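Long-range contacts in tetraacyldisaccharide 4'-kinase (Aquifex aeolicus, PDB 4EHX), which phosphorylates the 4'-position of a tetraacyldisaccharide 1-phosphate at the expense of ATP, the last step of lipid IVA biosynthesis: residues A[67-76]-A[108-119]; A[80-88]-A[121-132]. All coordinates share one frame; numbering follows the deposited sequence.

Strand 112-116 ties the two contacts together. In contact 1 it runs parallel to strand 67-71, and along its other edge it takes strand 81-86 of contact 2 antiparallel, with probable hydrogen bonds from Val84 N to Val113 O (2.8 Å) and from Ala115 N to Leu82 O (2.9 Å). The chain leaves strand 112-116 for helix 119-130, whose residues 121-130 pack on strand 81-86 in contact 2. The contact centres are about 8 Å apart. Contact 1 lies nearer the predicted ATP site: the side chain of Ser71 is about 6 Å from that of Lys51, a predicted ATP-binding residue, whereas contact 2 is structural packing away from that site.

Contact 1 of 2, residues A[67-76]-A[108-119]; sequences VCILSRGYKR and LPHVSVVASEDR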
loop_
_atom_site.group_PDB
_atom_site.type_symbol
_atom_site.label_atom_id
_atom_site.label_comp_id
_atom_site.label_asym_id
_atom_site.label_seq_id
_atom_site.Cartn_x
_atom_site.Cartn_y
_atom_site.Cartn_z
ATOM N N VAL A 67 14.955 -8.325 -2.405
ATOM C CA VAL A 67 13.504 -8.305 -2.157
ATOM C C VAL A 67 12.715 -8.136 -3.450
ATOM O O VAL A 67 13.093 -7.354 -4.335
ATOM C CB VAL A 67 13.153 -7.120 -1.214
ATOM C CG1 VAL A 67 11.625 -6.994 -1.012
ATOM C CG2 VAL A 67 13.906 -7.243 0.119
ATOM N N CYS A 68 11.608 -8.857 -3.561
ATOM C CA CYS A 68 10.697 -8.653 -4.674
ATOM C C CYS A 68 9.290 -8.502 -4.144
ATOM O O CYS A 68 8.820 -9.337 -3.372
ATOM C CB CYS A 68 10.769 -9.820 -5.662
ATOM S SG CYS A 68 9.734 -9.621 -7.130
ATOM N N ILE A 69 8.608 -7.446 -4.575
ATOM C CA ILE A 69 7.196 -7.265 -4.240
ATOM C C ILE A 69 6.337 -8.007 -5.259
ATOM O O ILE A 69 6.577 -7.900 -6.453
ATOM C CB ILE A 69 6.782 -5.779 -4.325
ATOM C CG1 ILE A 69 7.726 -4.894 -3.507
ATOM C CG2 ILE A 69 5.290 -5.609 -3.940
ATOM C CD1 ILE A 69 7.789 -5.240 -2.059
ATOM N N LEU A 70 5.344 -8.759 -4.788
ATOM C CA LEU A 70 4.377 -9.379 -5.682
ATOM C C LEU A 70 3.092 -8.604 -5.521
ATOM O O LEU A 70 2.435 -8.686 -4.473
ATOM C CB LEU A 70 4.143 -10.865 -5.324
ATOM C CG LEU A 70 5.376 -11.768 -5.361
ATOM C CD1 LEU A 70 4.990 -13.227 -4.982
ATOM C CD2 LEU A 70 6.008 -11.727 -6.762
ATOM N N SER A 71 2.764 -7.833 -6.552
ATOM C CA SER A 71 1.593 -6.966 -6.550
ATOM C C SER A 71 0.516 -7.520 -7.496
ATOM O O SER A 71 0.832 -8.200 -8.471
ATOM C CB SER A 71 2.032 -5.564 -6.983
ATOM O OG SER A 71 1.124 -4.572 -6.568
ATOM N N ARG A 72 -0.748 -7.211 -7.213
ATOM C CA ARG A 72 -1.863 -7.680 -8.041
ATOM C C ARG A 72 -1.878 -7.053 -9.410
ATOM O O ARG A 72 -2.059 -7.749 -10.413
ATOM C CB ARG A 72 -3.210 -7.402 -7.365
ATOM C CG ARG A 72 -4.388 -8.050 -8.097
ATOM C CD ARG A 72 -5.694 -7.854 -7.338
ATOM N NE ARG A 72 -6.793 -8.600 -7.946
ATOM C CZ ARG A 72 -8.034 -8.635 -7.464
ATOM N NH1 ARG A 72 -8.967 -9.347 -8.084
ATOM N NH2 ARG A 72 -8.345 -7.961 -6.363
ATOM N N GLY A 73 -1.717 -5.733 -9.453
ATOM C CA GLY A 73 -1.884 -4.999 -10.693
ATOM C C GLY A 73 -3.274 -5.202 -11.265
ATOM O O GLY A 73 -3.425 -5.678 -12.388
ATOM N N TYR A 74 -4.292 -4.840 -10.490
ATOM C CA TYR A 74 -5.683 -5.083 -10.872
ATOM C C TYR A 74 -6.005 -4.613 -12.295
ATOM O O TYR A 74 -6.397 -5.412 -13.150
ATOM C CB TYR A 74 -6.637 -4.439 -9.856
ATOM C CG TYR A 74 -8.102 -4.745 -10.091
ATOM C CD1 TYR A 74 -8.537 -6.050 -10.294
ATOM C CD2 TYR A 74 -9.052 -3.730 -10.092
ATOM C CE1 TYR A 74 -9.876 -6.334 -10.505
ATOM C CE2 TYR A 74 -10.394 -4.004 -10.301
ATOM C CZ TYR A 74 -10.800 -5.308 -10.506
ATOM O OH TYR A 74 -12.132 -5.587 -10.715
ATOM N N LYS A 75 -5.832 -3.318 -12.543
ATOM C CA LYS A 75 -6.117 -2.742 -13.855
ATOM C C LYS A 75 -4.844 -2.354 -14.597
ATOM O O LYS A 75 -4.196 -1.362 -14.258
ATOM C CB LYS A 75 -7.042 -1.530 -13.717
ATOM C CG LYS A 75 -6.430 -0.372 -12.945
ATOM C CD LYS A 75 -7.385 0.807 -12.863
ATOM C CE LYS A 75 -6.767 1.961 -12.091
ATOM N NZ LYS A 75 -7.688 3.125 -12.001
ATOM N N ARG A 76 -4.494 -3.141 -15.612
ATOM C CA ARG A 76 -3.278 -2.903 -16.389
ATOM C C ARG A 76 -3.538 -2.888 -17.897
ATOM O O ARG A 76 -4.586 -3.340 -18.362
ATOM C CB ARG A 76 -2.218 -3.960 -16.063
ATOM C CG ARG A 76 -2.285 -4.483 -14.646
ATOM C CD ARG A 76 -0.933 -4.984 -14.163
ATOM N NE ARG A 76 -0.381 -6.049 -14.997
ATOM C CZ ARG A 76 -0.566 -7.350 -14.778
ATOM N NH1 ARG A 76 -1.308 -7.762 -13.753
ATOM N NH2 ARG A 76 -0.009 -8.243 -15.590
ATOM N N LEU A 108 10.174 2.271 -4.077
ATOM C CA LEU A 108 11.173 1.305 -3.595
ATOM C C LEU A 108 12.369 1.135 -4.539
ATOM O O LEU A 108 12.457 0.137 -5.259
ATOM C CB LEU A 108 10.524 -0.073 -3.388
ATOM C CG LEU A 108 9.268 -0.190 -2.524
ATOM C CD1 LEU A 108 8.585 -1.522 -2.780
ATOM C CD2 LEU A 108 9.615 -0.031 -1.062
ATOM N N PRO A 109 13.313 2.088 -4.517
ATOM C CA PRO A 109 14.447 2.123 -5.459
ATOM C C PRO A 109 15.453 0.948 -5.446
ATOM O O PRO A 109 16.281 0.889 -6.357
ATOM C CB PRO A 109 15.158 3.448 -5.111
ATOM C CG PRO A 109 14.661 3.805 -3.734
ATOM C CD PRO A 109 13.248 3.305 -3.688
ATOM N N HIS A 110 15.404 0.042 -4.471
ATOM C CA HIS A 110 16.328 -1.106 -4.474
ATOM C C HIS A 110 15.590 -2.451 -4.534
ATOM O O HIS A 110 16.180 -3.516 -4.321
ATOM C CB HIS A 110 17.203 -1.092 -3.223
ATOM C CG HIS A 110 17.848 0.231 -2.968
ATOM N ND1 HIS A 110 18.912 0.693 -3.712
ATOM C CD2 HIS A 110 17.560 1.206 -2.074
ATOM C CE1 HIS A 110 19.260 1.891 -3.280
ATOM N NE2 HIS A 110 18.455 2.227 -2.286
ATOM N N VAL A 111 14.310 -2.396 -4.839
ATOM C CA VAL A 111 13.472 -3.592 -4.735
ATOM C C VAL A 111 12.829 -3.925 -6.078
ATOM O O VAL A 111 12.474 -3.021 -6.826
ATOM C CB VAL A 111 12.379 -3.363 -3.677
ATOM C CG1 VAL A 111 11.448 -4.538 -3.620
ATOM C CG2 VAL A 111 13.019 -3.109 -2.303
ATOM N N SER A 112 12.676 -5.215 -6.388
ATOM C CA SER A 112 11.957 -5.609 -7.596
ATOM C C SER A 112 10.441 -5.600 -7.364
ATOM O O SER A 112 9.980 -5.768 -6.242
ATOM C CB SER A 112 12.412 -6.989 -8.097
ATOM O OG SER A 112 13.788 -6.981 -8.460
ATOM N N VAL A 113 9.683 -5.386 -8.432
ATOM C CA VAL A 113 8.220 -5.406 -8.369
ATOM C C VAL A 113 7.693 -6.216 -9.539
ATOM O O VAL A 113 8.073 -6.004 -10.700
ATOM C CB VAL A 113 7.613 -3.995 -8.426
ATOM C CG1 VAL A 113 6.071 -4.066 -8.433
ATOM C CG2 VAL A 113 8.104 -3.164 -7.250
ATOM N N VAL A 114 6.826 -7.162 -9.223
ATOM C CA VAL A 114 6.194 -7.992 -10.238
ATOM C C VAL A 114 4.679 -7.892 -10.067
ATOM O O VAL A 114 4.166 -7.958 -8.950
ATOM C CB VAL A 114 6.681 -9.466 -10.121
ATOM C CG1 VAL A 114 5.784 -10.404 -10.929
ATOM C CG2 VAL A 114 8.153 -9.567 -10.551
ATOM N N ALA A 115 3.978 -7.680 -11.181
ATOM C CA ALA A 115 2.526 -7.602 -11.172
ATOM C C ALA A 115 1.962 -8.895 -11.757
ATOM O O ALA A 115 2.315 -9.301 -12.865
ATOM C CB ALA A 115 2.042 -6.387 -11.984
ATOM N N SER A 116 1.089 -9.539 -11.001
ATOM C CA SER A 116 0.477 -10.769 -11.452
ATOM C C SER A 116 -0.730 -11.029 -10.568
ATOM O O SER A 116 -0.612 -11.052 -9.352
ATOM C CB SER A 116 1.494 -11.906 -11.308
ATOM O OG SER A 116 1.030 -13.093 -11.899
ATOM N N GLU A 117 -1.900 -11.198 -11.179
ATOM C CA GLU A 117 -3.100 -11.568 -10.427
ATOM C C GLU A 117 -2.836 -12.816 -9.574
ATOM O O GLU A 117 -3.181 -12.878 -8.380
ATOM C CB GLU A 117 -4.229 -11.860 -11.417
ATOM C CG GLU A 117 -5.581 -12.096 -10.781
ATOM C CD GLU A 117 -6.274 -10.802 -10.419
ATOM O OE1 GLU A 117 -5.935 -9.755 -11.018
ATOM O OE2 GLU A 117 -7.157 -10.831 -9.535
ATOM N N ASP A 118 -2.229 -13.823 -10.194
ATOM C CA ASP A 118 -1.843 -15.031 -9.470
ATOM C C ASP A 118 -0.459 -14.793 -8.870
ATOM O O ASP A 118 0.541 -14.761 -9.594
ATOM C CB ASP A 118 -1.799 -16.219 -10.434
ATOM C CG ASP A 118 -1.641 -17.547 -9.710
ATOM O OD1 ASP A 118 -0.520 -17.854 -9.297
ATOM O OD2 ASP A 118 -2.634 -18.288 -9.561
ATOM N N ARG A 119 -0.393 -14.597 -7.559
ATOM C CA ARG A 119 0.880 -14.219 -6.935
ATOM C C ARG A 119 1.937 -15.318 -7.067
ATOM O O ARG A 119 3.119 -15.040 -7.284
ATOM C CB ARG A 119 0.673 -13.840 -5.461
ATOM C CG ARG A 119 0.360 -12.353 -5.206
ATOM C CD ARG A 119 -0.912 -11.892 -5.867
ATOM N NE ARG A 119 -1.548 -10.815 -5.101
ATOM C CZ ARG A 119 -2.821 -10.455 -5.218
ATOM N NH1 ARG A 119 -3.628 -11.067 -6.101
ATOM N NH2 ARG A 119 -3.279 -9.470 -4.447
HETATM O O HOH W 1 16.271 -5.794 -2.860
HETATM O O HOH W 2 -0.168 -9.003 -3.599
HETATM O O HOH W 3 -5.794 -7.932 -4.053
HETATM O O HOH W 4 -2.192 -11.104 -14.132
#
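Glu117 OE2 receives two hydrogen bonds from a single arginine: Arg72 meets it side-on, with NE and NH1 each 2.8 Å from that oxygen. This salt bridge lies just beyond the C-terminal ends of two neighbouring parallel strands, 67-71 and 112-116, in the core sheet of the P-loop kinase fold. The carboxylate and guanidinium planes are turned 66° apart; NH1 uses the syn lone pair of OE2, while NE comes in from above the carboxylate plane. Arg72 can reach this far because its chain is extended from CG to NE, with CG anti to the backbone N (chi1 -172°). Arg119 lays one face of its guanidinium over Arg72 CB, with NH2 3.6 Å from that carbon. Glu117 O lies in the plane of the Arg119 guanidinium and accepts from its NH1 at 2.9 Å. Arg119 NE donates to water 2, which lies within hydrogen-bonding distance of Leu70 O. The two arginines are gathered round an anion: a buffer sulfonate, probably from the crystallisation liquor, forms a salt bridge with Arg119 NH1 and a weak, long ion pair with Arg72 NE.

Behind this end, five backbone hydrogen bonds join the strands, starting with Ser112 N to Val67 O and finishing with Ser116 N to Ser71 O; the shortest is Ile69 N to Ser112 O, 2.7 Å. Side chains alternate between the faces. Cys68, Leu70 and Val114 share one of them, where Cys68 SG rests 3.8 Å from Val114 CG2, and Ala126 and Leu130 of helix 119-130 cover the cysteine. On the other face Ile69 and Leu108 meet tip to tip, CG1 to CD1 at 3.6 Å. At the N-terminal end Val111 CG1 packs 3.6 Å from Val67 CG1.

Contact 2 of 2, residues A[80-88]-A[121-132]; sequences GTLIVSEYG and KGGLLALEKLSP
Strand 81-86 and helix 121-130 pass at 8.4 Å between axes, their directions 52° apart, close enough for Thr81 and Gly122 to bring their CA atoms within 5.6 Å. Thr81 CG2, anti to the backbone N, presses against the helix: it is 3.6 Å from Gly122 CA and a tight 3.3 Å from Leu125 CD2, while Thr81 OG1 is hydrogen-bonded to Ser116 OG. Further along, Ile83 CG1 packs on that same Leu125 methyl at 3.8 Å, and Ile83 CD1 touches Lys129 CB, the two side chains crossing at about a right angle. This is helix-on-sheet packing in the P-loop NTPase core; on its sheet side, strand 81-86 has a classic beta bulge, Val84 and Ser85 both facing Val113. Past the bulge, Leu130 CD2 lies 3.7 Å from Glu86 CG. Tyr87 then reaches over with its hydroxyl, donating from OH to Leu130 O at 2.6 Å. That carbonyl lies at the ring edge and also accepts from Arg66 NH2. A phenylalanine in place of Tyr87 would probably leave Leu130 O with one donor fewer and the ring less firmly held against Leu130. Pro132 CA sits 3.6 Å from Tyr87 OH.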
loop_
_atom_site.group_PDB
_atom_site.type_symbol
_atom_site.label_atom_id
_atom_site.label_comp_id
_atom_site.label_asym_id
_atom_site.label_seq_id
_atom_site.Cartn_x
_atom_site.Cartn_y
_atom_site.Cartn_z
ATOM N N GLY A 80 -1.333 -11.196 -17.441
ATOM C CA GLY A 80 -0.424 -12.294 -17.177
ATOM C C GLY A 80 0.514 -11.905 -16.054
ATOM O O GLY A 80 0.088 -11.335 -15.050
ATOM N N THR A 81 1.793 -12.205 -16.221
ATOM C CA THR A 81 2.793 -11.821 -15.228
ATOM C C THR A 81 3.735 -10.810 -15.867
ATOM O O THR A 81 4.139 -10.976 -17.013
ATOM C CB THR A 81 3.575 -13.039 -14.742
ATOM O OG1 THR A 81 2.657 -13.991 -14.199
ATOM C CG2 THR A 81 4.557 -12.644 -13.669
ATOM N N LEU A 82 4.066 -9.752 -15.135
ATOM C CA LEU A 82 4.830 -8.649 -15.698
ATOM C C LEU A 82 5.877 -8.174 -14.695
ATOM O O LEU A 82 5.542 -7.840 -13.558
ATOM C CB LEU A 82 3.887 -7.487 -16.032
ATOM C CG LEU A 82 4.549 -6.188 -16.493
ATOM C CD1 LEU A 82 5.249 -6.419 -17.820
ATOM C CD2 LEU A 82 3.527 -5.072 -16.600
ATOM N N ILE A 83 7.143 -8.160 -15.102
ATOM C CA ILE A 83 8.160 -7.550 -14.265
ATOM C C ILE A 83 8.064 -6.042 -14.449
ATOM O O ILE A 83 8.290 -5.522 -15.532
ATOM C CB ILE A 83 9.581 -8.037 -14.610
ATOM C CG1 ILE A 83 9.743 -9.518 -14.229
ATOM C CG2 ILE A 83 10.632 -7.162 -13.895
ATOM C CD1 ILE A 83 11.051 -10.155 -14.734
ATOM N N VAL A 84 7.681 -5.351 -13.388
ATOM C CA VAL A 84 7.506 -3.902 -13.423
ATOM C C VAL A 84 8.834 -3.201 -13.142
ATOM O O VAL A 84 9.184 -2.200 -13.776
ATOM C CB VAL A 84 6.484 -3.488 -12.355
ATOM C CG1 VAL A 84 6.391 -1.959 -12.252
ATOM C CG2 VAL A 84 5.129 -4.108 -12.671
ATOM N N SER A 85 9.589 -3.744 -12.194
ATOM C CA SER A 85 10.857 -3.123 -11.848
ATOM C C SER A 85 11.872 -4.184 -11.481
ATOM O O SER A 85 11.536 -5.151 -10.814
ATOM C CB SER A 85 10.660 -2.192 -10.653
ATOM O OG SER A 85 11.902 -1.683 -10.208
ATOM N N GLU A 86 13.120 -3.976 -11.890
ATOM C CA GLU A 86 14.196 -4.871 -11.513
ATOM C C GLU A 86 15.116 -4.153 -10.536
ATOM O O GLU A 86 15.932 -3.309 -10.929
ATOM C CB GLU A 86 14.968 -5.333 -12.753
ATOM C CG GLU A 86 16.221 -6.138 -12.433
ATOM C CD GLU A 86 16.986 -6.541 -13.682
ATOM O OE1 GLU A 86 17.138 -5.688 -14.589
ATOM O OE2 GLU A 86 17.436 -7.708 -13.756
ATOM N N TYR A 87 14.954 -4.467 -9.256
ATOM C CA TYR A 87 15.728 -3.835 -8.192
ATOM C C TYR A 87 15.817 -2.314 -8.322
ATOM O O TYR A 87 16.898 -1.736 -8.266
ATOM C CB TYR A 87 17.107 -4.497 -8.081
ATOM C CG TYR A 87 16.920 -5.954 -7.731
ATOM C CD1 TYR A 87 16.440 -6.315 -6.475
ATOM C CD2 TYR A 87 17.126 -6.957 -8.676
ATOM C CE1 TYR A 87 16.207 -7.641 -6.144
ATOM C CE2 TYR A 87 16.893 -8.296 -8.355
ATOM C CZ TYR A 87 16.446 -8.623 -7.083
ATOM O OH TYR A 87 16.223 -9.935 -6.747
ATOM N N GLY A 88 14.663 -1.675 -8.494
ATOM C CA GLY A 88 14.600 -0.229 -8.505
ATOM C C GLY A 88 14.455 0.330 -9.899
ATOM O O GLY A 88 13.947 1.433 -10.064
ATOM N N LYS A 121 2.403 -17.508 -9.549
ATOM C CA LYS A 121 3.016 -17.406 -10.878
ATOM C C LYS A 121 3.952 -16.207 -10.977
ATOM O O LYS A 121 4.974 -16.273 -11.651
ATOM C CB LYS A 121 1.955 -17.320 -11.981
ATOM C CG LYS A 121 1.166 -18.600 -12.173
ATOM C CD LYS A 121 0.081 -18.426 -13.238
ATOM C CE LYS A 121 -0.562 -19.758 -13.587
ATOM N NZ LYS A 121 -0.808 -20.589 -12.376
ATOM N N GLY A 122 3.595 -15.107 -10.321
ATOM C CA GLY A 122 4.458 -13.935 -10.286
ATOM C C GLY A 122 5.754 -14.306 -9.581
ATOM O O GLY A 122 6.845 -13.941 -10.022
ATOM N N GLY A 123 5.631 -15.053 -8.489
ATOM C CA GLY A 123 6.790 -15.535 -7.758
ATOM C C GLY A 123 7.687 -16.425 -8.607
ATOM O O GLY A 123 8.903 -16.322 -8.540
ATOM N N LEU A 124 7.100 -17.315 -9.405
ATOM C CA LEU A 124 7.914 -18.181 -10.257
ATOM C C LEU A 124 8.705 -17.384 -11.286
ATOM O O LEU A 124 9.873 -17.664 -11.531
ATOM C CB LEU A 124 7.057 -19.233 -10.985
ATOM C CG LEU A 124 6.437 -20.337 -10.128
ATOM C CD1 LEU A 124 5.821 -21.418 -11.021
ATOM C CD2 LEU A 124 7.471 -20.939 -9.195
ATOM N N LEU A 125 8.063 -16.403 -11.909
ATOM C CA LEU A 125 8.763 -15.594 -12.904
ATOM C C LEU A 125 9.908 -14.836 -12.240
ATOM O O LEU A 125 11.001 -14.728 -12.793
ATOM C CB LEU A 125 7.811 -14.606 -13.580
ATOM C CG LEU A 125 8.504 -13.624 -14.533
ATOM C CD1 LEU A 125 9.051 -14.351 -15.764
ATOM C CD2 LEU A 125 7.565 -12.500 -14.948
ATOM N N ALA A 126 9.647 -14.301 -11.052
ATOM C CA ALA A 126 10.677 -13.576 -10.324
ATOM C C ALA A 126 11.850 -14.500 -9.996
ATOM O O ALA A 126 13.007 -14.123 -10.150
ATOM C CB ALA A 126 10.095 -12.959 -9.043
ATOM N N LEU A 127 11.556 -15.712 -9.535
ATOM C CA LEU A 127 12.637 -16.624 -9.191
ATOM C C LEU A 127 13.513 -16.899 -10.406
ATOM O O LEU A 127 14.732 -16.961 -10.300
ATOM C CB LEU A 127 12.098 -17.927 -8.596
ATOM C CG LEU A 127 11.572 -17.745 -7.167
ATOM C CD1 LEU A 127 10.672 -18.903 -6.764
ATOM C CD2 LEU A 127 12.726 -17.551 -6.173
ATOM N N GLU A 128 12.880 -17.024 -11.565
ATOM C CA GLU A 128 13.590 -17.307 -12.802
ATOM C C GLU A 128 14.456 -16.130 -13.254
ATOM O O GLU A 128 15.611 -16.311 -13.627
ATOM C CB GLU A 128 12.580 -17.677 -13.891
ATOM C CG GLU A 128 13.179 -17.946 -15.259
ATOM C CD GLU A 128 12.119 -18.331 -16.274
ATOM O OE1 GLU A 128 10.917 -18.264 -15.937
ATOM O OE2 GLU A 128 12.489 -18.703 -17.407
ATOM N N LYS A 129 13.902 -14.922 -13.202
ATOM C CA LYS A 129 14.551 -13.760 -13.811
ATOM C C LYS A 129 15.290 -12.851 -12.831
ATOM O O LYS A 129 16.188 -12.118 -13.231
ATOM C CB LYS A 129 13.521 -12.913 -14.572
ATOM C CG LYS A 129 12.725 -13.657 -15.632
ATOM C CD LYS A 129 13.615 -14.168 -16.749
ATOM C CE LYS A 129 12.788 -14.816 -17.851
ATOM N NZ LYS A 129 13.655 -15.468 -18.881
ATOM N N LEU A 130 14.902 -12.869 -11.560
ATOM C CA LEU A 130 15.399 -11.865 -10.616
ATOM C C LEU A 130 16.139 -12.450 -9.401
ATOM O O LEU A 130 16.705 -11.705 -8.598
ATOM C CB LEU A 130 14.234 -11.004 -10.122
ATOM C CG LEU A 130 13.386 -10.247 -11.155
ATOM C CD1 LEU A 130 12.075 -9.744 -10.553
ATOM C CD2 LEU A 130 14.172 -9.096 -11.776
ATOM N N SER A 131 16.109 -13.774 -9.273
ATOM C CA SER A 131 16.591 -14.498 -8.082
ATOM C C SER A 131 16.463 -13.806 -6.708
ATOM O O SER A 131 17.442 -13.652 -5.984
ATOM C CB SER A 131 18.021 -15.001 -8.294
ATOM O OG SER A 131 18.889 -13.928 -8.595
ATOM N N PRO A 132 15.243 -13.407 -6.339
ATOM C CA PRO A 132 15.006 -12.802 -5.025
ATOM C C PRO A 132 15.255 -13.753 -3.851
ATOM O O PRO A 132 15.193 -14.972 -4.000
ATOM C CB PRO A 132 13.527 -12.403 -5.091
ATOM C CG PRO A 132 12.925 -13.420 -5.994
ATOM C CD PRO A 132 13.975 -13.756 -7.017
HETATM O O HOH W 5 17.959 -9.654 -11.875
#